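PDB 5B89: cysteine desulfurase from Thermococcus onnurineus, which probably releases sulfur from L-cysteine with the help of pyridoxal 5'-phosphate, passing it to a sulfur carrier and leaving L-alanine. Local coordinates for residues Asp255-Pro260 with Glu282-Gly287. Sequence-based numbering, arbitrary orientation.
Sequences DTFEPP and ERFEAG. With PLP (pyridoxal-5'-phosphate), chain D.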
loop_
_atom_site.group_PDB
_atom_site.type_symbol
_atom_site.label_atom_id
_atom_site.label_comp_id
_atom_site.label_asym_id
_atom_site.label_seq_id
_atom_site.Cartn_x
_atom_site.Cartn_y
_atom_site.Cartn_z
ATOM N N ASP B 255 5.396 -17.744 15.412
ATOM C CA ASP B 255 4.415 -18.189 16.480
ATOM C C ASP B 255 4.160 -17.108 17.525
ATOM O O ASP B 255 3.503 -17.353 18.501
ATOM C CB ASP B 255 4.975 -19.459 17.224
ATOM C CG ASP B 255 4.920 -20.726 16.371
ATOM O OD1 ASP B 255 4.134 -20.763 15.402
ATOM O OD2 ASP B 255 5.695 -21.676 16.654
ATOM N N THR B 256 4.735 -15.924 17.381
ATOM C CA THR B 256 4.720 -14.862 18.393
ATOM C C THR B 256 3.969 -13.638 17.744
ATOM O O THR B 256 3.148 -13.013 18.316
ATOM C CB THR B 256 6.167 -14.388 18.756
ATOM O OG1 THR B 256 6.874 -15.474 19.335
ATOM C CG2 THR B 256 6.170 -13.173 19.750
ATOM N N PHE B 257 4.276 -13.377 16.473
ATOM C CA PHE B 257 3.841 -12.125 15.858
ATOM C C PHE B 257 2.399 -12.183 15.457
ATOM O O PHE B 257 2.078 -13.004 14.577
ATOM C CB PHE B 257 4.727 -11.896 14.644
ATOM C CG PHE B 257 4.493 -10.556 13.939
ATOM C CD1 PHE B 257 4.889 -9.373 14.532
ATOM C CD2 PHE B 257 3.927 -10.502 12.721
ATOM C CE1 PHE B 257 4.650 -8.180 13.910
ATOM C CE2 PHE B 257 3.709 -9.278 12.073
ATOM C CZ PHE B 257 4.050 -8.140 12.713
ATOM N N GLU B 258 1.532 -11.328 15.979
ATOM C CA GLU B 258 0.124 -11.344 15.643
ATOM C C GLU B 258 -0.152 -10.517 14.425
ATOM O O GLU B 258 0.263 -9.404 14.373
ATOM C CB GLU B 258 -0.647 -10.801 16.774
ATOM C CG GLU B 258 -2.103 -10.921 16.580
ATOM C CD GLU B 258 -2.902 -10.073 17.533
ATOM O OE1 GLU B 258 -3.988 -9.710 17.053
ATOM O OE2 GLU B 258 -2.460 -9.760 18.683
ATOM N N PRO B 259 -0.693 -11.089 13.353
ATOM C CA PRO B 259 -0.939 -10.273 12.161
ATOM C C PRO B 259 -1.827 -9.105 12.430
ATOM O O PRO B 259 -3.011 -9.312 12.798
ATOM C CB PRO B 259 -1.548 -11.226 11.179
ATOM C CG PRO B 259 -1.913 -12.423 11.921
ATOM C CD PRO B 259 -1.124 -12.518 13.165
ATOM N N PRO B 260 -1.401 -7.833 12.210
ATOM C CA PRO B 260 -2.305 -6.738 12.539
ATOM C C PRO B 260 -3.432 -6.580 11.568
ATOM O O PRO B 260 -4.464 -6.050 11.901
ATOM C CB PRO B 260 -1.362 -5.501 12.440
ATOM C CG PRO B 260 -0.037 -6.116 12.785
ATOM C CD PRO B 260 0.025 -7.400 12.039
ATOM N N GLU B 282 1.597 -15.354 3.473
ATOM C CA GLU B 282 0.196 -14.931 3.201
ATOM C C GLU B 282 -0.555 -14.653 4.442
ATOM O O GLU B 282 -1.512 -13.811 4.406
ATOM C CB GLU B 282 -0.521 -16.015 2.399
ATOM C CG GLU B 282 -0.044 -16.147 0.991
ATOM C CD GLU B 282 1.260 -16.966 0.833
ATOM O OE1 GLU B 282 1.711 -17.624 1.827
ATOM O OE2 GLU B 282 1.822 -16.972 -0.298
ATOM N N ARG B 283 -0.222 -15.221 5.626
ATOM C CA ARG B 283 -0.840 -14.921 6.886
ATOM C C ARG B 283 -0.855 -13.411 7.168
ATOM O O ARG B 283 -1.689 -12.935 7.913
ATOM C CB ARG B 283 -0.071 -15.646 8.048
ATOM C CG ARG B 283 -0.629 -15.469 9.408
ATOM C CD ARG B 283 0.206 -16.111 10.544
ATOM N NE ARG B 283 0.231 -17.522 10.381
ATOM C CZ ARG B 283 1.008 -18.312 11.150
ATOM N NH1 ARG B 283 1.832 -17.760 12.046
ATOM N NH2 ARG B 283 0.977 -19.631 10.998
ATOM N N PHE B 284 0.166 -12.718 6.642
ATOM C CA PHE B 284 0.402 -11.295 6.964
ATOM C C PHE B 284 -0.110 -10.336 5.915
ATOM O O PHE B 284 0.000 -9.114 6.162
ATOM C CB PHE B 284 1.912 -11.139 7.271
ATOM C CG PHE B 284 2.379 -12.024 8.386
ATOM C CD1 PHE B 284 1.819 -11.933 9.589
ATOM C CD2 PHE B 284 3.365 -12.935 8.202
ATOM C CE1 PHE B 284 2.227 -12.775 10.622
ATOM C CE2 PHE B 284 3.827 -13.745 9.269
ATOM C CZ PHE B 284 3.223 -13.667 10.448
ATOM N N GLU B 285 -0.583 -10.832 4.770
ATOM C CA GLU B 285 -0.896 -9.996 3.649
ATOM C C GLU B 285 -2.422 -9.994 3.392
ATOM O O GLU B 285 -2.911 -10.889 2.717
ATOM C CB GLU B 285 -0.155 -10.442 2.418
ATOM C CG GLU B 285 1.330 -10.272 2.530
ATOM C CD GLU B 285 2.094 -10.567 1.252
ATOM O OE1 GLU B 285 1.626 -11.204 0.209
ATOM O OE2 GLU B 285 3.298 -10.173 1.218
ATOM N N ALA B 286 -3.085 -8.975 3.915
ATOM C CA ALA B 286 -4.532 -8.931 3.828
ATOM C C ALA B 286 -4.977 -8.226 2.542
ATOM O O ALA B 286 -4.475 -7.131 2.263
ATOM C CB ALA B 286 -5.054 -8.204 5.033
ATOM N N GLY B 287 -5.781 -8.899 1.756
ATOM C CA GLY B 287 -6.355 -8.309 0.541
ATOM C C GLY B 287 -5.427 -8.361 -0.604
ATOM O O GLY B 287 -4.238 -8.824 -0.505
HETATM N N1 PLP D . -14.926 -6.872 -0.156
HETATM C C2 PLP D . -15.483 -7.187 -1.310
HETATM C C2A PLP D . -17.009 -7.140 -1.406
HETATM C C3 PLP D . -14.664 -7.569 -2.467
HETATM O O3 PLP D . -15.176 -7.876 -3.670
HETATM C C4 PLP D . -13.207 -7.487 -2.261
HETATM C C4A PLP D . -12.212 -7.824 -3.361
HETATM C C5 PLP D . -12.756 -7.082 -0.935
HETATM C C6 PLP D . -13.599 -6.758 0.073
HETATM C C5A PLP D . -11.262 -6.989 -0.724
HETATM O O4P PLP D . -10.685 -6.133 -1.813
HETATM P P PLP D . -9.090 -6.064 -1.805
HETATM O O1P PLP D . -8.662 -7.483 -2.178
HETATM O O2P PLP D . -8.674 -5.794 -0.466
HETATM O O3P PLP D . -8.743 -5.136 -2.858
HETATM O O HOH W 1 3.226 -20.066 12.854
#
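Phe257 and Phe284 meet as an offset edge-to-face pair: the edge of Phe257 is turned toward the face of Phe284, with ring centroids 5.5 Å apart and planes at 64°. The closest touch joins CD2 of Phe257 to CE1 of Phe284 at 3.5 Å. Pro259 comes in beside this pair, its CB lying 3.8 Å from CD1 of Phe284, close to that ring's plane. The same CB is 3.7 Å from the carbonyl O of Arg283, an oxygen that is buried here and has no hydrogen-bond partner in the model. Phe284 is further backed by its own neighbour, since CB of Arg283 sits over the centre of one ring face. With CG placed beside the backbone N and anti to the carbonyl carbon (chi1 -57°), the Phe284 ring can reach both Phe257 and Pro259. A leucine here, lacking the outer ring atoms, would probably open a gap at CD2 of Phe257 and leave that ring freer to shift.

No direct hydrogen bond joins the two segments; instead one water bridges them, donating to OD1 of Asp255 (2.8 Å) and accepting from NH1 of Arg283 (2.8 Å). NE of Arg283 bonds to the Thr278 carbonyl.

Farther along, Gly287 CA comes 3.6 Å from O2P of the PLP held mainly by the second subunit, whose Asn105 donates to Ala286 O. The apolar contact itself, away from the catalytic pocket, joins two loops of the class-V aminotransferase fold, one following strand 245-249, the other leading from strand 274-277 into helix 291-307. Both phenylalanines pack on Ile249 of strand 245-249; Phe284 also touches Val101 of strand 100-103, while Phe257 rests on Leu117 of helix 106-117.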